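Side-chain contacts in GCN5-related N-acetyltransferase (Anabaena variabilis, PDB 2OZG), which binds coenzyme A and probably transfers acetyl groups from its acetylated form, perhaps to aminoglycoside amines: residues A[99-104]-A[129-134]; A[263-268]-A[278-283]; A[287-292]-A[320-325]; A[328-333]-A[382-387]. One frame throughout, in Å; residues are numbered along the deposited sequence.

Contact 1: A[99-104]-A[129-134]; sequences ALIQHT and AGYEQA
A single methyl group carries nearly all of this contact: CG2 of I101 meets both A129 and Y131, the only two residues of 129-134 that helix 96-110 touches here through its segment 99-104. Its closer neighbour is the CB of A129, 3.6 Å from I101 CG2. The tyrosine stands slightly farther off, with Y131 CE1 4.0 Å from the same I101 CG2, and the methyl approaches that ring at a slant. The branching of I101 explains the reach: with chi1 at -61°, CG2 lies anti to the backbone N and projects toward A129 and Y131, while CG1 sits beside that N. I101 also rests on L63 of strand 58-72, so this residue is wedged into the core of the GNAT fold. Helix 96-110 is the one that starts at the coenzyme A pyrophosphate loop; the I101 side chain lies about 7 Å from the bound cofactor and about 4 Å from the side chain of V85, which binds it. The opposing segment begins as a Schellman motif closing helix 123-128: G130, with its positive phi of 88°, is the C-prime residue, and the chain turns into strand 132-143. Y131 N bonds back to Y126 O within that motif. At the far end of the ring, Y131 OH hydrogen-bonds S116 OG, which gives the phenol a polar partner inside a buried setting.

Contact 2: A[263-268]-A[278-283]; sequences SSVIDA and ATIRSQ
V265 and I280 meet at about a right angle, the CD1 of I280 lying 4.2 Å from V265 CG1 and 4.0 Å from V265 O. CG1 of I280 is anti to its carbonyl carbon, and the chain, extended at chi2 (170°), puts CD1 at the valine. V265 belongs to the loop between strands 258-263 and 279-290, in the second GNAT-type domain. Q283 adds a looser edge: its OE1 stays 4.5 Å from V265 CG2. I280 and Q283 are three apart, yet both point their CB toward the loop, because R281 and S282 form a classic beta bulge opposite V139 and shift the alternation of strand 279-290. The other side of that strand is the solvent side, where R281 is exposed and makes a salt bridge with E141. Within the loop, S263 OG donates to the anti lone pair of D267 OD1 at 2.7 Å, and I266 N bonds to S264 OG in an ST turn. V265 also touches V265 of a second subunit, whose R285 NH2 donates to D267 O. Across the segments there is mostly aliphatic van der Waals contact without a directional bond, so polar bonds such as S263-D267 and the ST turn probably shape the loop more than this contact does.

Contact 3: A[287-292]-A[320-325]; sequences MLRIVN and ATNQGK
N322 ND2 comes to the edge of the R289 guanidinium, near its plane and 3.8 Å from R289 NH1, without stacking; the guanidinium and amide planes are 37° apart. This is the junction between the GNAT fold, whose strand 279-290 ends here, and the sterol carrier protein domain. Two N-H donors come this close because both use D316 OD2, which makes a salt bridge with R289 NH1 and a hydrogen bond with N322 ND2; the carboxylate probably offsets the arginine's positive charge and the N-H dipole of the amide. The bond that spans the segments runs from N322 ND2 to V291 O at 2.8 Å, nearly straight at 165°. V291 O lies in the amide plane, but the amide nitrogen sits above the carbonyl plane of V291. R289 NH1 turns back to its own strand, to I290 O at 2.9 Å. Bonds at both the nitrogen and the oxygen of the N322 amide probably fix its rotation, since OD1 accepts from V293 N in the first turn of helix 293-299. N292 is the N-cap of that helix, and its OD1 accepts from K295 N. One water links the two asparagines, donating to N292 OD1 at 3.2 Å and, weakly, to N322 OD1 at 3.3 Å.

Contact 4: A[328-333]-A[382-387]; sequences LSVANG and TQIFAG
Aliphatic contacts come first: the methyl ends of L328 and I384 meet head-on, with L328 CD2 3.9 Å from I384 CG2, while V330 comes in at a slant, V330 CG2 likewise standing 3.9 Å from I384 CG2. One methyl of the helix thus receives two residues that are two apart on strand 324-331 and point to the same face. L328 extends away from its backbone N, with CG anti to it at chi1 177°, and this carries CD2 out to the helix.

The aromatic contacts follow. L328 CD2 also touches F385 at its far end, 3.7 Å from F385 CZ, approaching the ring obliquely. On the helix itself, I384 CG2 sits 3.7 Å above the plane of the F385 ring, over its centre, so this methyl lies between the phenyl face and the strand. L297 of helix 293-299 touches both L328 and F385, extending the apolar cluster.

Polar groups work outside this core: F385 O bonds S358 OG, and Q383 NE2 reaches L304 O of a second subunit. With helix 375-385 laid on the five-stranded mixed sheet through these side chains, the packing is that of an alpha/beta layer in the sterol carrier protein fold.

How the contacts relate
Contacts 1 and 3 are close neighbours, their centres 11 Å apart, and they touch directly: A129 O accepts from the side-chain R289 NE at 2.8 Å, and E132 O accepts from L288 N at 2.9 Å where strands 132-143 and 279-290 pair. The 129-134 segment thus links the coenzyme A helix to the junction with the sterol carrier protein domain. Contact 2 uses the earlier part of strand 279-290, with its centre 31 Å from that of contact 3, and lies at the interface with a second subunit. Contact 4 shares strand 324-331 with contact 3, their centres 19 Å apart. Contact 1 lies nearer the bound cofactor than contact 3, whose R289 side chain is about 14 Å from it.

Contact 1: A[99-104]-A[129-134]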
loop_
_atom_site.group_PDB
_atom_site.type_symbol
_atom_site.label_atom_id
_atom_site.label_comp_id
_atom_site.label_asym_id
_atom_site.label_seq_id
_atom_site.Cartn_x
_atom_site.Cartn_y
_atom_site.Cartn_z
ATOM N N ALA A 99 -2.595 -15.374 -38.817
ATOM C CA ALA A 99 -2.098 -16.263 -39.856
ATOM C C ALA A 99 -1.415 -17.455 -39.187
ATOM O O ALA A 99 -1.699 -18.597 -39.489
ATOM C CB ALA A 99 -1.148 -15.529 -40.808
ATOM N N LEU A 100 -0.532 -17.179 -38.235
ATOM C CA LEU A 100 0.178 -18.245 -37.527
ATOM C C LEU A 100 -0.781 -19.278 -36.907
ATOM O O LEU A 100 -0.648 -20.512 -37.082
ATOM C CB LEU A 100 1.063 -17.613 -36.429
ATOM C CG LEU A 100 1.862 -18.546 -35.509
ATOM C CD1 LEU A 100 2.818 -19.510 -36.254
ATOM C CD2 LEU A 100 2.624 -17.705 -34.530
ATOM N N ILE A 101 -1.773 -18.782 -36.192
ATOM C CA ILE A 101 -2.723 -19.667 -35.512
ATOM C C ILE A 101 -3.561 -20.529 -36.456
ATOM O O ILE A 101 -3.810 -21.718 -36.220
ATOM C CB ILE A 101 -3.630 -18.863 -34.541
ATOM C CG1 ILE A 101 -2.794 -18.162 -33.457
ATOM C CG2 ILE A 101 -4.705 -19.832 -33.899
ATOM C CD1 ILE A 101 -1.882 -19.084 -32.630
ATOM N N GLN A 102 -3.957 -19.949 -37.551
ATOM C CA GLN A 102 -4.697 -20.674 -38.555
ATOM C C GLN A 102 -3.850 -21.783 -39.186
ATOM O O GLN A 102 -4.305 -22.894 -39.333
ATOM C CB GLN A 102 -5.171 -19.673 -39.607
ATOM C CG GLN A 102 -6.202 -18.675 -39.058
ATOM C CD GLN A 102 -6.661 -17.657 -40.141
ATOM O OE1 GLN A 102 -5.867 -17.248 -41.000
ATOM N NE2 GLN A 102 -7.926 -17.214 -40.056
ATOM N N HIS A 103 -2.619 -21.465 -39.582
ATOM C CA HIS A 103 -1.701 -22.480 -40.092
ATOM C C HIS A 103 -1.485 -23.589 -39.111
ATOM O O HIS A 103 -1.492 -24.732 -39.490
ATOM C CB HIS A 103 -0.335 -21.878 -40.503
ATOM C CG HIS A 103 -0.344 -21.236 -41.856
ATOM N ND1 HIS A 103 -0.090 -19.891 -42.054
ATOM C CD2 HIS A 103 -0.568 -21.761 -43.092
ATOM C CE1 HIS A 103 -0.143 -19.616 -43.348
ATOM N NE2 HIS A 103 -0.436 -20.731 -43.996
ATOM N N THR A 104 -1.225 -23.239 -37.862
ATOM C CA THR A 104 -1.060 -24.185 -36.787
ATOM C C THR A 104 -2.272 -25.098 -36.625
ATOM O O THR A 104 -2.127 -26.307 -36.505
ATOM C CB THR A 104 -0.817 -23.409 -35.445
ATOM O OG1 THR A 104 0.357 -22.611 -35.591
ATOM C CG2 THR A 104 -0.628 -24.337 -34.290
ATOM N N ALA A 129 -9.940 -17.456 -34.290
ATOM C CA ALA A 129 -9.631 -18.766 -34.865
ATOM C C ALA A 129 -10.461 -19.903 -34.302
ATOM O O ALA A 129 -10.100 -21.089 -34.491
ATOM C CB ALA A 129 -8.135 -19.070 -34.683
ATOM N N GLY A 130 -11.512 -19.552 -33.557
ATOM C CA GLY A 130 -12.410 -20.539 -32.951
ATOM C C GLY A 130 -12.144 -21.138 -31.595
ATOM O O GLY A 130 -12.851 -22.107 -31.213
ATOM N N TYR A 131 -11.137 -20.618 -30.881
ATOM C CA TYR A 131 -10.880 -21.000 -29.476
ATOM C C TYR A 131 -11.918 -20.304 -28.608
ATOM O O TYR A 131 -12.324 -19.182 -28.912
ATOM C CB TYR A 131 -9.486 -20.557 -28.974
ATOM C CG TYR A 131 -8.330 -21.376 -29.497
ATOM C CD1 TYR A 131 -7.775 -21.122 -30.720
ATOM C CD2 TYR A 131 -7.786 -22.401 -28.734
ATOM C CE1 TYR A 131 -6.771 -21.904 -31.224
ATOM C CE2 TYR A 131 -6.731 -23.180 -29.208
ATOM C CZ TYR A 131 -6.234 -22.936 -30.434
ATOM O OH TYR A 131 -5.188 -23.695 -30.920
ATOM N N GLU A 132 -12.301 -20.953 -27.497
ATOM C CA GLU A 132 -13.187 -20.305 -26.540
ATOM C C GLU A 132 -12.882 -20.700 -25.122
ATOM O O GLU A 132 -12.334 -21.745 -24.873
ATOM C CB GLU A 132 -14.665 -20.597 -26.853
ATOM C CG GLU A 132 -15.724 -19.783 -26.026
ATOM C CD GLU A 132 -15.511 -18.251 -26.091
ATOM O OE1 GLU A 132 -14.720 -17.727 -25.278
ATOM O OE2 GLU A 132 -16.144 -17.587 -26.929
ATOM N N GLN A 133 -13.250 -19.840 -24.173
ATOM C CA GLN A 133 -13.121 -20.203 -22.763
ATOM C C GLN A 133 -13.692 -21.575 -22.554
ATOM O O GLN A 133 -14.788 -21.878 -23.013
ATOM C CB GLN A 133 -13.845 -19.215 -21.868
ATOM C CG GLN A 133 -13.309 -17.795 -21.993
ATOM C CD GLN A 133 -13.897 -16.897 -20.951
ATOM O OE1 GLN A 133 -14.927 -17.237 -20.378
ATOM N NE2 GLN A 133 -13.214 -15.750 -20.654
ATOM N N ALA A 134 -12.948 -22.428 -21.848
ATOM C CA ALA A 134 -13.344 -23.791 -21.727
ATOM C C ALA A 134 -12.934 -24.480 -20.429
ATOM O O ALA A 134 -13.410 -25.577 -20.158
ATOM C CB ALA A 134 -12.789 -24.566 -22.910
#

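Contact 2: A[263-268]-A[278-283]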
loop_
_atom_site.group_PDB
_atom_site.type_symbol
_atom_site.label_atom_id
_atom_site.label_comp_id
_atom_site.label_asym_id
_atom_site.label_seq_id
_atom_site.Cartn_x
_atom_site.Cartn_y
_atom_site.Cartn_z
ATOM N N SER A 263 -5.764 -25.185 -7.711
ATOM C CA SER A 263 -6.855 -26.044 -7.635
ATOM C C SER A 263 -7.957 -25.557 -8.609
ATOM O O SER A 263 -7.751 -24.788 -9.569
ATOM C CB SER A 263 -7.343 -26.075 -6.196
ATOM O OG SER A 263 -8.184 -27.154 -6.004
ATOM N N SER A 264 -9.112 -26.124 -8.378
ATOM C CA SER A 264 -10.303 -25.749 -9.035
ATOM C C SER A 264 -10.823 -24.454 -8.429
ATOM O O SER A 264 -10.499 -24.107 -7.266
ATOM C CB SER A 264 -11.352 -26.782 -8.695
ATOM O OG SER A 264 -12.541 -26.312 -9.290
ATOM N N VAL A 265 -11.710 -23.789 -9.138
ATOM C CA VAL A 265 -12.299 -22.570 -8.590
ATOM C C VAL A 265 -13.193 -22.938 -7.408
ATOM O O VAL A 265 -13.255 -22.211 -6.436
ATOM C CB VAL A 265 -12.993 -21.777 -9.698
ATOM C CG1 VAL A 265 -13.535 -20.493 -9.164
ATOM C CG2 VAL A 265 -11.956 -21.437 -10.809
ATOM N N ILE A 266 -13.877 -24.079 -7.480
ATOM C CA ILE A 266 -14.616 -24.592 -6.360
ATOM C C ILE A 266 -13.731 -25.659 -5.707
ATOM O O ILE A 266 -13.966 -26.846 -5.825
ATOM C CB ILE A 266 -15.979 -25.205 -6.766
ATOM C CG1 ILE A 266 -16.749 -24.227 -7.621
ATOM C CG2 ILE A 266 -16.802 -25.494 -5.483
ATOM C CD1 ILE A 266 -17.277 -23.124 -6.829
ATOM N N ASP A 267 -12.703 -25.215 -5.021
ATOM C CA ASP A 267 -11.759 -26.134 -4.451
ATOM C C ASP A 267 -12.359 -26.976 -3.309
ATOM O O ASP A 267 -12.922 -26.455 -2.370
ATOM C CB ASP A 267 -10.550 -25.347 -3.972
ATOM C CG ASP A 267 -9.688 -26.122 -3.000
ATOM O OD1 ASP A 267 -8.886 -26.943 -3.438
ATOM O OD2 ASP A 267 -9.802 -25.857 -1.780
ATOM N N ALA A 268 -12.122 -28.277 -3.356
ATOM C CA ALA A 268 -12.603 -29.210 -2.350
ATOM C C ALA A 268 -11.680 -29.362 -1.119
ATOM O O ALA A 268 -12.143 -29.749 -0.031
ATOM C CB ALA A 268 -12.827 -30.574 -3.011
ATOM N N ALA A 278 -8.921 -19.381 3.351
ATOM C CA ALA A 278 -8.224 -19.408 2.088
ATOM C C ALA A 278 -8.861 -18.431 1.125
ATOM O O ALA A 278 -10.060 -18.254 1.158
ATOM C CB ALA A 278 -8.257 -20.808 1.515
ATOM N N THR A 279 -8.081 -17.780 0.268
ATOM C CA THR A 279 -8.681 -16.890 -0.725
ATOM C C THR A 279 -8.127 -17.188 -2.090
ATOM O O THR A 279 -7.059 -17.781 -2.222
ATOM C CB THR A 279 -8.373 -15.411 -0.396
ATOM O OG1 THR A 279 -6.985 -15.261 -0.235
ATOM C CG2 THR A 279 -8.987 -15.014 0.905
ATOM N N ILE A 280 -8.827 -16.719 -3.112
ATOM C CA ILE A 280 -8.366 -16.894 -4.451
ATOM C C ILE A 280 -7.441 -15.722 -4.767
ATOM O O ILE A 280 -7.840 -14.604 -4.677
ATOM C CB ILE A 280 -9.547 -17.019 -5.459
ATOM C CG1 ILE A 280 -10.172 -18.412 -5.321
ATOM C CG2 ILE A 280 -9.093 -16.815 -6.846
ATOM C CD1 ILE A 280 -11.499 -18.591 -6.074
ATOM N N ARG A 281 -6.175 -16.025 -5.072
ATOM C CA ARG A 281 -5.168 -15.035 -5.368
ATOM C C ARG A 281 -5.296 -14.624 -6.824
ATOM O O ARG A 281 -5.120 -13.473 -7.157
ATOM C CB ARG A 281 -3.813 -15.675 -5.114
ATOM C CG ARG A 281 -2.578 -14.828 -5.322
ATOM C CD ARG A 281 -1.407 -15.758 -4.922
ATOM N NE ARG A 281 -0.066 -15.191 -4.928
ATOM C CZ ARG A 281 0.479 -14.518 -3.916
ATOM N NH1 ARG A 281 -0.213 -14.278 -2.800
ATOM N NH2 ARG A 281 1.723 -14.064 -4.041
ATOM N N SER A 282 -5.549 -15.590 -7.707
ATOM C CA SER A 282 -5.748 -15.285 -9.109
ATOM C C SER A 282 -6.387 -16.472 -9.791
ATOM O O SER A 282 -6.372 -17.635 -9.288
ATOM C CB SER A 282 -4.424 -14.997 -9.812
ATOM O OG SER A 282 -3.550 -16.085 -9.628
ATOM N N GLN A 283 -7.006 -16.180 -10.915
ATOM C CA GLN A 283 -7.608 -17.222 -11.722
ATOM C C GLN A 283 -7.477 -16.879 -13.189
ATOM O O GLN A 283 -7.230 -15.720 -13.576
ATOM C CB GLN A 283 -9.068 -17.372 -11.381
ATOM C CG GLN A 283 -9.863 -16.155 -11.759
ATOM C CD GLN A 283 -11.307 -16.347 -11.506
ATOM O OE1 GLN A 283 -11.959 -17.175 -12.162
ATOM N NE2 GLN A 283 -11.850 -15.566 -10.571
#

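Contact 3: A[287-292]-A[320-325]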
loop_
_atom_site.group_PDB
_atom_site.type_symbol
_atom_site.label_atom_id
_atom_site.label_comp_id
_atom_site.label_asym_id
_atom_site.label_seq_id
_atom_site.Cartn_x
_atom_site.Cartn_y
_atom_site.Cartn_z
HETATM N N MSE A 287 -8.460 -21.770 -22.944
HETATM C CA MSE A 287 -9.333 -21.907 -24.050
HETATM C C MSE A 287 -9.105 -23.163 -24.779
HETATM O O MSE A 287 -7.994 -23.702 -24.785
HETATM C CB MSE A 287 -9.090 -20.747 -24.971
HETATM C CG MSE A 287 -9.508 -19.394 -24.434
HETATM SE SE MSE A 287 -9.318 -17.964 -25.792
HETATM C CE MSE A 287 -11.066 -17.039 -25.562
ATOM N N LEU A 288 -10.138 -23.602 -25.476
ATOM C CA LEU A 288 -10.098 -24.852 -26.265
ATOM C C LEU A 288 -10.649 -24.632 -27.671
ATOM O O LEU A 288 -11.601 -23.883 -27.865
ATOM C CB LEU A 288 -10.959 -25.920 -25.551
ATOM C CG LEU A 288 -10.930 -27.345 -26.164
ATOM C CD1 LEU A 288 -10.761 -28.477 -25.166
ATOM C CD2 LEU A 288 -12.171 -27.578 -27.064
ATOM N N ARG A 289 -10.035 -25.295 -28.645
ATOM C CA ARG A 289 -10.506 -25.278 -29.989
ATOM C C ARG A 289 -10.921 -26.701 -30.337
ATOM O O ARG A 289 -10.139 -27.661 -30.160
ATOM C CB ARG A 289 -9.398 -24.802 -30.946
ATOM C CG ARG A 289 -9.936 -23.933 -32.155
ATOM C CD ARG A 289 -10.729 -24.668 -33.202
ATOM N NE ARG A 289 -11.102 -23.726 -34.263
ATOM C CZ ARG A 289 -11.818 -24.042 -35.327
ATOM N NH1 ARG A 289 -12.272 -25.284 -35.494
ATOM N NH2 ARG A 289 -12.132 -23.107 -36.199
ATOM N N ILE A 290 -12.156 -26.863 -30.783
ATOM C CA ILE A 290 -12.584 -28.149 -31.356
ATOM C C ILE A 290 -12.035 -28.185 -32.768
ATOM O O ILE A 290 -12.516 -27.490 -33.654
ATOM C CB ILE A 290 -14.106 -28.272 -31.378
ATOM C CG1 ILE A 290 -14.665 -28.134 -29.951
ATOM C CG2 ILE A 290 -14.545 -29.562 -32.115
ATOM C CD1 ILE A 290 -14.606 -29.366 -29.055
ATOM N N VAL A 291 -10.985 -28.966 -32.966
ATOM C CA VAL A 291 -10.336 -29.062 -34.259
ATOM C C VAL A 291 -11.094 -30.015 -35.218
ATOM O O VAL A 291 -11.240 -29.737 -36.430
ATOM C CB VAL A 291 -8.877 -29.513 -34.097
ATOM C CG1 VAL A 291 -8.196 -29.679 -35.466
ATOM C CG2 VAL A 291 -8.100 -28.518 -33.221
ATOM N N ASN A 292 -11.573 -31.131 -34.659
ATOM C CA ASN A 292 -12.403 -32.111 -35.392
ATOM C C ASN A 292 -13.655 -32.474 -34.577
ATOM O O ASN A 292 -13.565 -33.112 -33.525
ATOM C CB ASN A 292 -11.600 -33.340 -35.739
ATOM C CG ASN A 292 -12.344 -34.242 -36.684
ATOM O OD1 ASN A 292 -13.400 -34.794 -36.363
ATOM N ND2 ASN A 292 -11.824 -34.355 -37.874
ATOM N N ALA A 320 -13.704 -26.307 -42.729
ATOM C CA ALA A 320 -14.931 -26.705 -43.394
ATOM C C ALA A 320 -15.493 -28.071 -43.004
ATOM O O ALA A 320 -16.694 -28.237 -43.020
ATOM C CB ALA A 320 -14.746 -26.658 -44.903
ATOM N N THR A 321 -14.657 -29.050 -42.687
ATOM C CA THR A 321 -15.185 -30.374 -42.293
ATOM C C THR A 321 -16.013 -30.395 -41.003
ATOM O O THR A 321 -16.678 -31.379 -40.702
ATOM C CB THR A 321 -14.050 -31.414 -42.129
ATOM O OG1 THR A 321 -13.196 -31.029 -41.055
ATOM C CG2 THR A 321 -13.245 -31.561 -43.442
ATOM N N ASN A 322 -15.932 -29.341 -40.201
ATOM C CA ASN A 322 -16.678 -29.226 -38.978
ATOM C C ASN A 322 -18.002 -28.432 -39.141
ATOM O O ASN A 322 -18.815 -28.303 -38.202
ATOM C CB ASN A 322 -15.839 -28.427 -37.974
ATOM C CG ASN A 322 -14.618 -29.177 -37.463
ATOM O OD1 ASN A 322 -14.604 -30.386 -37.411
ATOM N ND2 ASN A 322 -13.611 -28.433 -37.046
ATOM N N GLN A 323 -18.171 -27.842 -40.313
ATOM C CA GLN A 323 -19.324 -27.002 -40.596
ATOM C C GLN A 323 -20.432 -27.899 -41.063
ATOM O O GLN A 323 -20.282 -28.498 -42.089
ATOM C CB GLN A 323 -18.951 -26.052 -41.744
ATOM C CG GLN A 323 -20.066 -25.246 -42.353
ATOM C CD GLN A 323 -20.508 -24.084 -41.528
ATOM O OE1 GLN A 323 -19.710 -23.213 -41.127
ATOM N NE2 GLN A 323 -21.805 -24.024 -41.306
ATOM N N GLY A 324 -21.536 -28.013 -40.337
ATOM C CA GLY A 324 -22.641 -28.837 -40.833
ATOM C C GLY A 324 -23.447 -29.473 -39.729
ATOM O O GLY A 324 -23.331 -29.095 -38.563
ATOM N N LYS A 325 -24.230 -30.489 -40.090
ATOM C CA LYS A 325 -25.086 -31.149 -39.123
ATOM C C LYS A 325 -24.497 -32.496 -38.732
ATOM O O LYS A 325 -23.993 -33.196 -39.570
ATOM C CB LYS A 325 -26.477 -31.335 -39.676
ATOM C CG LYS A 325 -27.257 -30.041 -39.937
ATOM C CD LYS A 325 -28.506 -30.443 -40.711
ATOM C CE LYS A 325 -29.529 -29.354 -40.800
ATOM N NZ LYS A 325 -30.761 -29.895 -41.507
HETATM O O HOH W 1 -15.888 -33.403 -37.800
#

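Contact 4: A[328-333]-A[382-387]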
loop_
_atom_site.group_PDB
_atom_site.type_symbol
_atom_site.label_atom_id
_atom_site.label_comp_id
_atom_site.label_asym_id
_atom_site.label_seq_id
_atom_site.Cartn_x
_atom_site.Cartn_y
_atom_site.Cartn_z
ATOM N N LEU A 328 -24.988 -36.680 -32.533
ATOM C CA LEU A 328 -24.229 -37.271 -31.440
ATOM C C LEU A 328 -25.143 -38.267 -30.730
ATOM O O LEU A 328 -26.146 -37.852 -30.127
ATOM C CB LEU A 328 -23.871 -36.178 -30.436
ATOM C CG LEU A 328 -23.146 -36.584 -29.190
ATOM C CD1 LEU A 328 -21.835 -37.276 -29.522
ATOM C CD2 LEU A 328 -22.949 -35.343 -28.335
ATOM N N SER A 329 -24.827 -39.561 -30.785
ATOM C CA SER A 329 -25.650 -40.572 -30.097
ATOM C C SER A 329 -24.839 -41.103 -28.955
ATOM O O SER A 329 -23.746 -41.641 -29.160
ATOM C CB SER A 329 -26.028 -41.772 -31.014
ATOM O OG SER A 329 -26.724 -41.292 -32.139
ATOM N N VAL A 330 -25.353 -40.937 -27.751
ATOM C CA VAL A 330 -24.655 -41.363 -26.522
ATOM C C VAL A 330 -25.391 -42.514 -25.816
ATOM O O VAL A 330 -26.617 -42.510 -25.645
ATOM C CB VAL A 330 -24.445 -40.142 -25.554
ATOM C CG1 VAL A 330 -23.722 -40.554 -24.279
ATOM C CG2 VAL A 330 -23.630 -39.039 -26.244
ATOM N N ALA A 331 -24.634 -43.522 -25.415
ATOM C CA ALA A 331 -25.187 -44.640 -24.653
ATOM C C ALA A 331 -24.004 -45.362 -24.036
ATOM O O ALA A 331 -22.899 -45.361 -24.593
ATOM C CB ALA A 331 -25.937 -45.553 -25.510
ATOM N N ASN A 332 -24.220 -45.882 -22.835
ATOM C CA ASN A 332 -23.234 -46.670 -22.123
ATOM C C ASN A 332 -21.924 -45.980 -21.977
ATOM O O ASN A 332 -20.873 -46.615 -22.012
ATOM C CB ASN A 332 -23.021 -48.000 -22.840
ATOM C CG ASN A 332 -24.301 -48.724 -23.076
ATOM O OD1 ASN A 332 -24.712 -48.857 -24.213
ATOM N ND2 ASN A 332 -24.990 -49.111 -22.009
ATOM N N GLY A 333 -21.986 -44.678 -21.773
ATOM C CA GLY A 333 -20.762 -43.874 -21.539
ATOM C C GLY A 333 -19.936 -43.551 -22.772
ATOM O O GLY A 333 -18.888 -42.900 -22.675
ATOM N N THR A 382 -27.823 -31.219 -21.779
ATOM C CA THR A 382 -27.493 -31.079 -20.375
ATOM C C THR A 382 -27.100 -32.426 -19.806
ATOM O O THR A 382 -26.131 -32.524 -19.073
ATOM C CB THR A 382 -28.686 -30.505 -19.595
ATOM O OG1 THR A 382 -29.024 -29.248 -20.147
ATOM C CG2 THR A 382 -28.385 -30.328 -18.147
ATOM N N GLN A 383 -27.848 -33.460 -20.171
ATOM C CA GLN A 383 -27.581 -34.801 -19.686
ATOM C C GLN A 383 -26.227 -35.311 -20.208
ATOM O O GLN A 383 -25.420 -35.877 -19.449
ATOM C CB GLN A 383 -28.699 -35.748 -20.161
ATOM C CG GLN A 383 -30.078 -35.444 -19.529
ATOM C CD GLN A 383 -31.204 -36.207 -20.179
ATOM O OE1 GLN A 383 -31.070 -36.658 -21.319
ATOM N NE2 GLN A 383 -32.338 -36.318 -19.487
ATOM N N ILE A 384 -25.987 -35.095 -21.503
ATOM C CA ILE A 384 -24.737 -35.548 -22.171
ATOM C C ILE A 384 -23.466 -34.913 -21.627
ATOM O O ILE A 384 -22.451 -35.610 -21.379
ATOM C CB ILE A 384 -24.824 -35.296 -23.706
ATOM C CG1 ILE A 384 -25.893 -36.193 -24.326
ATOM C CG2 ILE A 384 -23.511 -35.562 -24.447
ATOM C CD1 ILE A 384 -26.264 -35.854 -25.761
ATOM N N PHE A 385 -23.495 -33.590 -21.474
ATOM C CA PHE A 385 -22.250 -32.857 -21.159
ATOM C C PHE A 385 -22.030 -32.504 -19.706
ATOM O O PHE A 385 -21.050 -31.857 -19.397
ATOM C CB PHE A 385 -22.132 -31.590 -22.031
ATOM C CG PHE A 385 -21.992 -31.903 -23.508
ATOM C CD1 PHE A 385 -20.764 -32.354 -24.017
ATOM C CD2 PHE A 385 -23.059 -31.725 -24.374
ATOM C CE1 PHE A 385 -20.640 -32.699 -25.363
ATOM C CE2 PHE A 385 -22.950 -32.074 -25.751
ATOM C CZ PHE A 385 -21.738 -32.548 -26.224
ATOM N N ALA A 386 -22.902 -32.977 -18.829
ATOM C CA ALA A 386 -22.825 -32.679 -17.382
ATOM C C ALA A 386 -21.543 -33.257 -16.839
ATOM O O ALA A 386 -21.107 -34.315 -17.283
ATOM C CB ALA A 386 -24.012 -33.293 -16.661
ATOM N N GLY A 387 -20.938 -32.566 -15.883
ATOM C CA GLY A 387 -19.694 -33.028 -15.340
ATOM C C GLY A 387 -19.091 -32.036 -14.367
ATOM O O GLY A 387 -19.566 -30.920 -14.222
#